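Local structure of branched-chain alpha-ketoacid decarboxylase (Lactococcus lactis, 2VBF) at residues A[285-288]-A[289-293]; A[305-308]-A[309-312]; A[24-27]-A[28-31]; A[166-169]-A[170-173]; A[460-463]-A[464-467]. The protein probably decarboxylates branched-chain and aromatic alpha-keto acids to aldehydes, using thiamine diphosphate and a magnesium ion as cofactors. All blocks are in the same frame, centred on the assembly; numbering follows the deposited sequence. Where two conformers were deposited one is given.

Contact 1 of 5, residues A[285-288]-A[289-293]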
loop_
_atom_site.group_PDB
_atom_site.type_symbol
_atom_site.label_atom_id
_atom_site.label_comp_id
_atom_site.label_asym_id
_atom_site.label_seq_id
_atom_site.Cartn_x
_atom_site.Cartn_y
_atom_site.Cartn_z
ATOM N N SER A 285 31.812 12.654 4.492
ATOM C CA SER A 285 32.678 11.589 4.987
ATOM C C SER A 285 33.580 12.094 6.106
ATOM O O SER A 285 33.924 13.271 6.152
ATOM C CB SER A 285 33.581 11.057 3.875
ATOM O OG SER A 285 32.855 10.648 2.740
ATOM N N GLU A 286 33.975 11.192 6.992
ATOM C CA GLU A 286 35.060 11.480 7.925
ATOM C C GLU A 286 36.275 11.934 7.099
ATOM O O GLU A 286 36.535 11.388 6.021
ATOM C CB GLU A 286 35.370 10.247 8.767
ATOM C CG GLU A 286 36.362 10.475 9.894
ATOM C CD GLU A 286 37.801 10.283 9.472
ATOM O OE1 GLU A 286 38.088 9.278 8.772
ATOM O OE2 GLU A 286 38.642 11.130 9.857
ATOM N N ILE A 287 36.992 12.942 7.592
ATOM C CA ILE A 287 38.039 13.616 6.807
ATOM C C ILE A 287 39.177 12.687 6.329
ATOM O O ILE A 287 39.539 12.710 5.143
ATOM C CB ILE A 287 38.590 14.881 7.555
ATOM C CG1 ILE A 287 39.495 15.714 6.653
ATOM C CG2 ILE A 287 39.278 14.507 8.864
ATOM C CD1 ILE A 287 38.761 16.359 5.515
ATOM N N SER A 288 39.732 11.860 7.216
ATOM C CA SER A 288 40.806 10.949 6.778
ATOM C C SER A 288 40.317 9.962 5.714
ATOM O O SER A 288 41.042 9.674 4.768
ATOM C CB SER A 288 41.464 10.213 7.944
ATOM O OG SER A 288 40.626 9.212 8.488
ATOM N N LEU A 289 39.093 9.449 5.871
ATOM C CA LEU A 289 38.500 8.559 4.866
ATOM C C LEU A 289 38.323 9.261 3.514
ATOM O O LEU A 289 38.728 8.747 2.473
ATOM C CB LEU A 289 37.154 8.017 5.371
ATOM C CG LEU A 289 36.511 6.936 4.499
ATOM C CD1 LEU A 289 35.632 6.004 5.322
ATOM C CD2 LEU A 289 35.721 7.564 3.380
ATOM N N LYS A 290 37.708 10.438 3.551
ATOM C CA LYS A 290 37.527 11.277 2.373
ATOM C C LYS A 290 38.841 11.500 1.626
ATOM O O LYS A 290 38.942 11.260 0.435
ATOM C CB LYS A 290 36.960 12.622 2.800
ATOM C CG LYS A 290 36.463 13.456 1.659
ATOM C CD LYS A 290 35.529 14.539 2.171
ATOM C CE LYS A 290 36.224 15.855 2.461
ATOM N NZ LYS A 290 37.662 15.743 2.777
ATOM N N ASN A 291 39.860 11.930 2.350
ATOM C CA ASN A 291 41.159 12.177 1.747
ATOM C C ASN A 291 41.789 10.933 1.114
ATOM O O ASN A 291 42.414 11.027 0.057
ATOM C CB ASN A 291 42.115 12.743 2.793
ATOM C CG ASN A 291 41.736 14.148 3.243
ATOM O OD1 ASN A 291 40.964 14.853 2.578
ATOM N ND2 ASN A 291 42.286 14.561 4.383
ATOM N N PHE A 292 41.619 9.779 1.762
ATOM C CA PHE A 292 42.191 8.533 1.292
ATOM C C PHE A 292 41.529 8.129 -0.021
ATOM O O PHE A 292 42.204 7.912 -1.039
ATOM C CB PHE A 292 42.013 7.423 2.345
ATOM C CG PHE A 292 42.844 6.193 2.077
ATOM C CD1 PHE A 292 43.991 5.941 2.818
ATOM C CD2 PHE A 292 42.478 5.281 1.090
ATOM C CE1 PHE A 292 44.764 4.816 2.576
ATOM C CE2 PHE A 292 43.259 4.160 0.827
ATOM C CZ PHE A 292 44.408 3.923 1.582
ATOM N N VAL A 293 40.201 8.033 0.007
ATOM C CA VAL A 293 39.436 7.624 -1.173
ATOM C C VAL A 293 39.704 8.534 -2.367
ATOM O O VAL A 293 39.929 8.052 -3.465
ATOM C CB VAL A 293 37.919 7.594 -0.902
ATOM C CG1 VAL A 293 37.145 7.269 -2.208
ATOM C CG2 VAL A 293 37.600 6.584 0.192
#

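Contact 2 of 5, residues A[305-308]-A[309-312]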
loop_
_atom_site.group_PDB
_atom_site.type_symbol
_atom_site.label_atom_id
_atom_site.label_comp_id
_atom_site.label_asym_id
_atom_site.label_seq_id
_atom_site.Cartn_x
_atom_site.Cartn_y
_atom_site.Cartn_z
ATOM N N LYS A 305 26.131 2.217 -6.969
ATOM C CA LYS A 305 25.415 3.284 -7.646
ATOM C C LYS A 305 25.452 4.517 -6.768
ATOM O O LYS A 305 25.132 4.446 -5.586
ATOM C CB LYS A 305 23.974 2.914 -8.012
ATOM C CG LYS A 305 23.883 1.850 -9.103
ATOM C CD LYS A 305 22.462 1.668 -9.614
ATOM C CE LYS A 305 22.396 0.672 -10.762
ATOM N NZ LYS A 305 21.010 0.461 -11.278
ATOM N N LEU A 306 25.832 5.637 -7.380
ATOM C CA LEU A 306 25.991 6.902 -6.695
ATOM C C LEU A 306 24.677 7.684 -6.694
ATOM O O LEU A 306 24.250 8.186 -7.725
ATOM C CB LEU A 306 27.096 7.712 -7.374
ATOM C CG LEU A 306 28.451 6.981 -7.393
ATOM C CD1 LEU A 306 29.379 7.491 -8.532
ATOM C CD2 LEU A 306 29.100 7.083 -6.011
ATOM N N THR A 307 24.044 7.766 -5.525
ATOM C CA THR A 307 22.722 8.398 -5.380
ATOM C C THR A 307 22.818 9.596 -4.426
ATOM O O THR A 307 23.817 9.750 -3.719
ATOM C CB THR A 307 21.641 7.392 -4.861
ATOM O OG1 THR A 307 21.802 7.155 -3.455
ATOM C CG2 THR A 307 21.696 6.053 -5.642
ATOM N N ASP A 308 21.778 10.433 -4.361
ATOM C CA ASP A 308 21.871 11.633 -3.499
ATOM C C ASP A 308 22.203 11.307 -2.035
ATOM O O ASP A 308 23.136 11.882 -1.458
ATOM C CB ASP A 308 20.640 12.580 -3.620
ATOM C CG ASP A 308 19.307 11.939 -3.231
ATOM O OD1 ASP A 308 19.208 10.698 -3.093
ATOM O OD2 ASP A 308 18.326 12.720 -3.072
ATOM N N SER A 309 21.485 10.356 -1.446
ATOM C CA SER A 309 21.624 10.049 -0.010
ATOM C C SER A 309 22.916 9.300 0.351
ATOM O O SER A 309 23.293 9.253 1.528
ATOM C CB SER A 309 20.421 9.243 0.488
ATOM O OG SER A 309 19.205 9.921 0.218
ATOM N N SER A 310 23.569 8.721 -0.653
ATOM C CA SER A 310 24.780 7.912 -0.477
ATOM C C SER A 310 26.053 8.616 -0.971
ATOM O O SER A 310 27.143 8.027 -0.959
ATOM C CB SER A 310 24.628 6.564 -1.197
ATOM O OG SER A 310 24.371 6.724 -2.577
ATOM N N THR A 311 25.925 9.874 -1.396
ATOM C CA THR A 311 27.073 10.665 -1.859
ATOM C C THR A 311 27.138 12.076 -1.247
ATOM O O THR A 311 27.803 12.960 -1.791
ATOM C CB THR A 311 27.109 10.777 -3.410
ATOM O OG1 THR A 311 25.945 11.470 -3.886
ATOM C CG2 THR A 311 27.203 9.400 -4.045
ATOM N N GLY A 312 26.466 12.277 -0.109
ATOM C CA GLY A 312 26.391 13.600 0.514
ATOM C C GLY A 312 25.833 14.632 -0.452
ATOM O O GLY A 312 26.383 15.734 -0.579
#

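Contact 3 of 5, residues A[24-27]-A[28-31]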
loop_
_atom_site.group_PDB
_atom_site.type_symbol
_atom_site.label_atom_id
_atom_site.label_comp_id
_atom_site.label_asym_id
_atom_site.label_seq_id
_atom_site.Cartn_x
_atom_site.Cartn_y
_atom_site.Cartn_z
ATOM N N MET A 24 -1.485 -36.488 -8.919
ATOM C CA MET A 24 -0.984 -35.849 -10.172
ATOM C C MET A 24 -0.071 -34.668 -9.824
ATOM O O MET A 24 -0.421 -33.835 -8.979
ATOM C CB MET A 24 -2.163 -35.373 -11.035
ATOM C CG MET A 24 -1.768 -34.754 -12.389
ATOM S SD MET A 24 -3.169 -34.208 -13.416
ATOM C CE MET A 24 -3.654 -32.700 -12.578
ATOM N N TYR A 25 1.098 -34.619 -10.465
ATOM C CA TYR A 25 2.024 -33.475 -10.356
ATOM C C TYR A 25 1.466 -32.324 -11.185
ATOM O O TYR A 25 1.000 -32.529 -12.307
ATOM C CB TYR A 25 3.430 -33.867 -10.841
ATOM C CG TYR A 25 4.545 -32.858 -10.587
ATOM C CD1 TYR A 25 5.301 -32.887 -9.412
ATOM C CD2 TYR A 25 4.874 -31.894 -11.544
ATOM C CE1 TYR A 25 6.341 -31.972 -9.194
ATOM C CE2 TYR A 25 5.911 -30.981 -11.331
ATOM C CZ TYR A 25 6.637 -31.024 -10.164
ATOM O OH TYR A 25 7.665 -30.133 -9.968
ATOM N N THR A 26 1.518 -31.114 -10.626
ATOM C CA THR A 26 0.830 -29.963 -11.191
ATOM C C THR A 26 1.769 -28.776 -11.426
ATOM O O THR A 26 2.903 -28.739 -10.931
ATOM C CB THR A 26 -0.278 -29.455 -10.243
ATOM O OG1 THR A 26 0.329 -28.953 -9.043
ATOM C CG2 THR A 26 -1.291 -30.551 -9.904
ATOM N N VAL A 27 1.248 -27.774 -12.129
ATOM C CA VAL A 27 1.967 -26.512 -12.339
ATOM C C VAL A 27 2.333 -25.873 -10.983
ATOM O O VAL A 27 3.444 -25.364 -10.802
ATOM C CB VAL A 27 1.102 -25.552 -13.184
ATOM C CG1 VAL A 27 1.677 -24.143 -13.185
ATOM C CG2 VAL A 27 0.923 -26.099 -14.621
ATOM N N GLY A 28 1.405 -25.913 -10.029
ATOM C CA GLY A 28 1.679 -25.447 -8.660
ATOM C C GLY A 28 2.890 -26.116 -8.029
ATOM O O GLY A 28 3.752 -25.457 -7.451
ATOM N N ASP A 29 2.957 -27.442 -8.152
ATOM C CA ASP A 29 4.109 -28.209 -7.671
ATOM C C ASP A 29 5.404 -27.804 -8.381
ATOM O O ASP A 29 6.448 -27.669 -7.751
ATOM C CB ASP A 29 3.879 -29.714 -7.870
ATOM C CG ASP A 29 2.643 -30.220 -7.152
ATOM O OD1 ASP A 29 2.483 -29.931 -5.949
ATOM O OD2 ASP A 29 1.813 -30.896 -7.791
ATOM N N TYR A 30 5.317 -27.608 -9.694
ATOM C CA TYR A 30 6.468 -27.192 -10.503
ATOM C C TYR A 30 7.047 -25.863 -10.007
ATOM O O TYR A 30 8.261 -25.740 -9.762
ATOM C CB TYR A 30 6.068 -27.082 -11.970
ATOM C CG TYR A 30 7.236 -26.963 -12.932
ATOM C CD1 TYR A 30 7.726 -28.083 -13.594
ATOM C CD2 TYR A 30 7.844 -25.739 -13.186
ATOM C CE1 TYR A 30 8.781 -27.987 -14.470
ATOM C CE2 TYR A 30 8.909 -25.635 -14.065
ATOM C CZ TYR A 30 9.378 -26.764 -14.703
ATOM O OH TYR A 30 10.437 -26.693 -15.585
ATOM N N LEU A 31 6.158 -24.888 -9.836
ATOM C CA LEU A 31 6.532 -23.571 -9.322
ATOM C C LEU A 31 7.174 -23.666 -7.946
ATOM O O LEU A 31 8.248 -23.103 -7.720
ATOM C CB LEU A 31 5.316 -22.650 -9.298
ATOM C CG LEU A 31 5.496 -21.216 -8.804
ATOM C CD1 LEU A 31 6.697 -20.552 -9.469
ATOM C CD2 LEU A 31 4.209 -20.415 -9.080
HETATM O O HOH W 1 0.971 -33.215 -6.729
#

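Contact 4 of 5, residues A[166-169]-A[170-173]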
loop_
_atom_site.group_PDB
_atom_site.type_symbol
_atom_site.label_atom_id
_atom_site.label_comp_id
_atom_site.label_asym_id
_atom_site.label_seq_id
_atom_site.Cartn_x
_atom_site.Cartn_y
_atom_site.Cartn_z
ATOM N N THR A 166 5.477 -24.327 -17.530
ATOM C CA THR A 166 6.808 -24.753 -17.139
ATOM C C THR A 166 7.878 -23.898 -17.817
ATOM O O THR A 166 8.829 -23.483 -17.149
ATOM C CB THR A 166 7.073 -26.267 -17.372
ATOM O OG1 THR A 166 6.892 -26.594 -18.755
ATOM C CG2 THR A 166 6.136 -27.106 -16.510
ATOM N N TYR A 167 7.746 -23.614 -19.118
ATOM C CA TYR A 167 8.746 -22.785 -19.808
ATOM C C TYR A 167 8.744 -21.341 -19.303
ATOM O O TYR A 167 9.808 -20.741 -19.107
ATOM C CB TYR A 167 8.561 -22.758 -21.331
ATOM C CG TYR A 167 9.379 -21.623 -21.921
ATOM C CD1 TYR A 167 10.755 -21.753 -22.096
ATOM C CD2 TYR A 167 8.794 -20.388 -22.214
ATOM C CE1 TYR A 167 11.523 -20.699 -22.588
ATOM C CE2 TYR A 167 9.551 -19.333 -22.708
ATOM C CZ TYR A 167 10.913 -19.489 -22.887
ATOM O OH TYR A 167 11.657 -18.456 -23.385
ATOM N N GLU A 168 7.548 -20.796 -19.087
ATOM C CA GLU A 168 7.402 -19.419 -18.607
ATOM C C GLU A 168 7.924 -19.231 -17.183
ATOM O O GLU A 168 8.620 -18.248 -16.880
ATOM C CB GLU A 168 5.947 -18.963 -18.712
ATOM C CG GLU A 168 5.515 -18.641 -20.143
ATOM C CD GLU A 168 6.217 -17.422 -20.706
ATOM O OE1 GLU A 168 5.836 -16.292 -20.346
ATOM O OE2 GLU A 168 7.139 -17.588 -21.524
ATOM N N ILE A 169 7.608 -20.176 -16.307
ATOM C CA ILE A 169 8.176 -20.158 -14.960
ATOM C C ILE A 169 9.697 -20.166 -15.019
ATOM O O ILE A 169 10.365 -19.366 -14.365
ATOM C CB ILE A 169 7.673 -21.350 -14.120
ATOM C CG1 ILE A 169 6.207 -21.135 -13.746
ATOM C CG2 ILE A 169 8.549 -21.573 -12.885
ATOM C CD1 ILE A 169 5.518 -22.373 -13.192
ATOM N N ASP A 170 10.248 -21.061 -15.834
ATOM C CA ASP A 170 11.679 -21.180 -15.963
ATOM C C ASP A 170 12.296 -19.923 -16.579
ATOM O O ASP A 170 13.343 -19.483 -16.134
ATOM C CB ASP A 170 12.018 -22.430 -16.767
ATOM C CG ASP A 170 11.792 -23.703 -15.970
ATOM O OD1 ASP A 170 11.387 -23.614 -14.791
ATOM O OD2 ASP A 170 12.030 -24.803 -16.511
ATOM N N ARG A 171 11.600 -19.330 -17.541
ATOM C CA ARG A 171 12.067 -18.116 -18.194
ATOM C C ARG A 171 12.185 -16.989 -17.179
ATOM O O ARG A 171 13.217 -16.337 -17.095
ATOM C CB ARG A 171 11.126 -17.681 -19.309
ATOM C CG ARG A 171 11.572 -16.372 -20.004
ATOM C CD ARG A 171 10.641 -15.949 -21.111
ATOM N NE ARG A 171 9.302 -15.553 -20.669
ATOM C CZ ARG A 171 9.005 -14.380 -20.122
ATOM N NH1 ARG A 171 9.952 -13.478 -19.889
ATOM N NH2 ARG A 171 7.754 -14.117 -19.796
ATOM N N VAL A 172 11.127 -16.765 -16.410
ATOM C CA VAL A 172 11.135 -15.615 -15.498
ATOM C C VAL A 172 12.091 -15.845 -14.317
ATOM O O VAL A 172 12.795 -14.922 -13.923
ATOM C CB VAL A 172 9.702 -15.216 -15.036
ATOM C CG1 VAL A 172 8.772 -15.017 -16.245
ATOM C CG2 VAL A 172 9.125 -16.245 -14.064
ATOM N N LEU A 173 12.155 -17.064 -13.780
ATOM C CA LEU A 173 13.062 -17.351 -12.676
ATOM C C LEU A 173 14.520 -17.381 -13.127
ATOM O O LEU A 173 15.417 -17.060 -12.356
ATOM C CB LEU A 173 12.679 -18.653 -11.962
ATOM C CG LEU A 173 11.292 -18.664 -11.311
ATOM C CD1 LEU A 173 11.016 -19.992 -10.636
ATOM C CD2 LEU A 173 11.136 -17.532 -10.298
#

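Contact 5 of 5, residues A[460-463]-A[464-467]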
loop_
_atom_site.group_PDB
_atom_site.type_symbol
_atom_site.label_atom_id
_atom_site.label_comp_id
_atom_site.label_asym_id
_atom_site.label_seq_id
_atom_site.Cartn_x
_atom_site.Cartn_y
_atom_site.Cartn_z
ATOM N N GLN A 460 1.114 -3.207 11.746
ATOM C CA GLN A 460 0.268 -4.402 11.869
ATOM C C GLN A 460 1.020 -5.724 11.762
ATOM O O GLN A 460 0.469 -6.765 12.162
ATOM C CB GLN A 460 -0.941 -4.380 10.925
ATOM C CG GLN A 460 -0.629 -4.085 9.469
ATOM C CD GLN A 460 -0.690 -2.604 9.174
ATOM O OE1 GLN A 460 0.332 -1.905 9.175
ATOM N NE2 GLN A 460 -1.894 -2.106 8.974
ATOM N N GLU A 461 2.268 -5.720 11.275
ATOM C CA GLU A 461 3.044 -6.982 11.242
ATOM C C GLU A 461 3.573 -7.398 12.625
ATOM O O GLU A 461 4.202 -8.448 12.770
ATOM C CB GLU A 461 4.181 -6.942 10.228
ATOM C CG GLU A 461 3.732 -6.710 8.769
ATOM C CD GLU A 461 2.502 -7.490 8.354
ATOM O OE1 GLU A 461 2.499 -8.724 8.529
ATOM O OE2 GLU A 461 1.529 -6.872 7.845
ATOM N N LEU A 462 3.322 -6.578 13.642
ATOM C CA LEU A 462 3.524 -7.000 15.028
ATOM C C LEU A 462 2.817 -8.348 15.290
ATOM O O LEU A 462 3.376 -9.216 15.954
ATOM C CB LEU A 462 3.018 -5.901 15.973
ATOM C CG LEU A 462 3.456 -5.788 17.427
ATOM C CD1 LEU A 462 4.889 -6.202 17.661
ATOM C CD2 LEU A 462 3.227 -4.344 17.886
ATOM N N GLY A 463 1.612 -8.549 14.752
ATOM C CA GLY A 463 0.899 -9.818 14.916
ATOM C C GLY A 463 1.699 -11.016 14.427
ATOM O O GLY A 463 1.845 -12.017 15.131
ATOM N N LEU A 464 2.216 -10.908 13.206
ATOM C CA LEU A 464 3.081 -11.926 12.633
ATOM C C LEU A 464 4.293 -12.221 13.514
ATOM O O LEU A 464 4.646 -13.378 13.721
ATOM C CB LEU A 464 3.527 -11.472 11.237
ATOM C CG LEU A 464 4.499 -12.358 10.453
ATOM C CD1 LEU A 464 4.405 -12.044 8.948
ATOM C CD2 LEU A 464 5.937 -12.213 10.941
ATOM N N SER A 465 4.941 -11.176 14.021
ATOM C CA SER A 465 6.161 -11.364 14.808
ATOM C C SER A 465 5.871 -12.212 16.053
ATOM O O SER A 465 6.698 -13.021 16.465
ATOM C CB SER A 465 6.813 -10.021 15.182
ATOM O OG SER A 465 6.093 -9.316 16.177
ATOM N N ILE A 466 4.683 -12.032 16.610
ATOM C CA ILE A 466 4.252 -12.731 17.819
ATOM C C ILE A 466 3.920 -14.173 17.481
ATOM O O ILE A 466 4.431 -15.109 18.128
ATOM C CB ILE A 466 3.026 -12.015 18.448
ATOM C CG1 ILE A 466 3.457 -10.636 18.981
ATOM C CG2 ILE A 466 2.415 -12.847 19.572
ATOM C CD1 ILE A 466 2.314 -9.669 19.263
ATOM N N ARG A 467 3.109 -14.363 16.442
ATOM C CA ARG A 467 2.736 -15.700 15.987
ATOM C C ARG A 467 3.949 -16.553 15.622
ATOM O O ARG A 467 4.005 -17.729 15.985
ATOM C CB ARG A 467 1.788 -15.639 14.781
ATOM C CG ARG A 467 1.326 -17.005 14.285
ATOM C CD ARG A 467 0.549 -16.895 12.985
ATOM N NE ARG A 467 1.441 -16.427 11.923
ATOM C CZ ARG A 467 1.122 -15.587 10.941
ATOM N NH1 ARG A 467 -0.095 -15.062 10.839
ATOM N NH2 ARG A 467 2.062 -15.244 10.065
HETATM O O HOH W 2 0.722 -9.622 10.899
#

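Contact 1 of 5, residues A[285-288]-A[289-293]
S285 meets L289 and K290 at the first turn of helix 287-295, where the chain enters the helix through an N-cap supplied by the next residue, E286. The small CB of S285 packs 3.9 Å from K290 CB and lies beside L289 CD2, while its hydroxyl turns to the backbone of the preceding loop, at N281 and G282. E286 occupies the N-cap, and a glutamate is long enough to fold back there: its chain bends at chi2 (-88°), bringing the carboxylate over the N-H groups of the first turn, which have no earlier helical carbonyl to bond. E286 OE1 takes the N-H of L289 at 3.1 Å from above the carboxylate plane. E286 OE2 accepts S288 N at 2.9 Å, again from above the plane. A negative group here would be favoured by the helix dipole. The carbonyl O of E286 starts the regular ladder by accepting from K290 N. I287 follows, exposed on the outer surface; I287 CD1 lies 4.0 Å from K290 CE, against the aliphatic part of the lysine, and the closer approach to NZ is too short to trust. I287 O takes the N-H of N291, whose amide bends back past the same isoleucine. S288 closes the first segment: a serine suits this place because both its N-H and its hydroxyl reach the carboxylate, and S288 OG donates to the syn lone pair of E286 OE1 at 2.6 Å.

Contact 2 of 5, residues A[305-308]-A[309-312]
T307 and S310 each hold the hydroxyl between the backbone N and the carbonyl carbon (chi1 76° and 58°), which turns the two oxygens toward each other across a type I beta turn, T307 to S310. S310 OG donates to T307 OG1 at 2.7 Å, joining the two ends of the turn by their side chains, while S310 N gives the turn its backbone bond to T307 O at 3.2 Å. T311, with a similar first torsion (63°), swings its hydroxyl back to the same carbonyl, and T311 OG1 is also bonded to F314 N. T311 OG1 and S310 N reach T307 O from opposite faces of its plane, so that two donors grip one buried oxygen, neither on a lone pair. Short hydroxylated residues suit this tight turn: T311 reaches a carbonyl, and S310 and T307 pair their hydroxyls, all on short arms. T311 also uses its methyl: T311 CG2 sits 3.6 Å from L306 CD2, the side chains meeting at about a right angle. D308, at the second position, points its carboxylate chiefly to H135 of the second subunit and to Q568, with only a weak bond back to S309 N. The loop belongs to the central domain, between strands 298-302 and 323-326, and the S309 side chain lies about 7 Å from G425 of the thiamine diphosphate site. T311 N also bonds weakly to D308 O, at 3.4 Å.

Contact 3 of 5, residues A[24-27]-A[28-31]
T26 and D29 exchange hydrogen bonds in a capping box at the start of helix 27-37. Threonine serves as N-cap because its hydroxyl, placed between the backbone N and the carbonyl carbon (chi1 65°), can reach forward to the helix: T26 OG1 accepts D29 N at 3.2 Å in a nearly straight bond. The aspartate answers in the reverse direction, D29 OD2 taking T26 N at 2.9 Å on its anti lone pair. D29 OD2 also receives the T26 hydroxyl, OG1, at 2.7 Å, this time from far above the carboxylate plane, so two donors from one residue fix the rotation of the group. A water adds a third: it donates to D29 OD2 and to M24 O, tying the chain before the cap to the carboxylate. Backbone bonds then begin the helix, Y30 N to T26 O and L31 N to V27 O.

Aromatic packing adds to this. D29 CB lies over one face of the Y25 ring, 3.8 Å from its centroid and offset toward the rim, a CH-pi contact in which the ring and the aspartate run antiparallel past one another. Y25 CE2 meets Y30 CB at 4.0 Å, coming near the plane of the Y30 ring at its edge. Y25 OH is hydrogen-bonded to the carboxylate of D33.

Beyond the cap, V27, Y30 and L31 pack on helix 165-179, while D29 and L31 touch helix 52-60, so the start of this helix packs against two others around the six-stranded parallel sheet.

Contact 4 of 5, residues A[166-169]-A[170-173]
E168 and R171 run alongside each other in the same direction, one helical turn apart. R171 is extended through chi1 and chi2 (179° and 180°) before bending at chi3, which presents its guanidinium edge to a glutamate that itself folds at chi2. The arginine grips side-on: R171 NH2 meets E168 OE1 at 3.0 Å and R171 NE meets E168 OE2 at 3.1 Å, one nitrogen to each oxygen, in a salt bridge. The length of glutamate lets both oxygens face the arginine edge. Both lie in the guanidinium plane, yet the carboxylate is twisted 37° against it, so OE1 is met on its syn side but tilted out of the plane, and OE2 from above the plane. Each group also has a second partner: E168 OE1 accepts from T158 OG1, and R171 NH2 donates to R157 O. These tie helix 165-179 to strand 156-159, the first strand of the beta-alpha-beta unit in which this helix leads on to strand 183-188. In the conformer of Y167 given, R171 CB stands over one ring face and R171 CD approaches Y167 OH at 3.5 Å. On the other side of the helix the buried aliphatic residues take over. I169 CG2 packs 3.7 Å from L173 CD1, and both residues reach helix 27-37. D170 turns its carboxylate toward helix 27-37, to R34 in a salt bridge and to Y30 OH. The branched V172 sets CG1 over a face of the R171 guanidinium, 3.7 Å above its plane.

Contact 5 of 5, residues A[460-463]-A[464-467]
E461 and L464 cross obliquely at the start of helix 462-467, with E461 OE1 passing 3.9 Å from L464 CD1. The glutamate bends at chi2 (-42°), which curls it back along the helix start; its carboxylate oxygens are held mainly by N69, A70 and N74, so a long acidic side chain here links the turn to the loop after strand 65-68 and to the start of helix 72-86. A water takes the N-H of L464 at 3.0 Å and sits near E461 OE1 and Q460 O. S465 turns its hydroxyl back to the main chain: S465 OG lies between the backbone N and the carbonyl carbon (chi1 73°) and donates to L462 O at 2.7 Å. That carbonyl also accepts I466 N, so it is shared by two donors, and serine thereby satisfies its own OG at a buried position. I466 CD1 lies 4.4 Å from L462 CG, a loose apolar contact. G463 O takes R467 N at 3.0 Å in a nearly straight bond.

L462 and S465 press on strand 542-548, whereas L464 and R467 lean on strand 65-68, and S465 and E461 touch helix 430-440; the short helix thus lies between the sheet of the N-terminal domain and that of the C-terminal one.

Overall arrangement
In chain order the contacts run 3, 4, 1, 2, 5, and they spread over three domains of this thiamine diphosphate enzyme. Contacts 3 and 4 are neighbours, with centres about 13 Å apart: helices 27-37 and 165-179 pack together, and Y30 OH probably bonds to D170 OD2. Contacts 1 and 2 lie in the central domain, their centres about 16 Å apart and without touching, before and after strand 298-302. The centre of contact 3 is about 55 Å from that of contact 1, on the opposite side of the chain's centre. Contact 5 sits in the C-terminal domain, about 34 Å from contact 2 between centres; both reach the second subunit, so these local turns also contribute to the dimer interface.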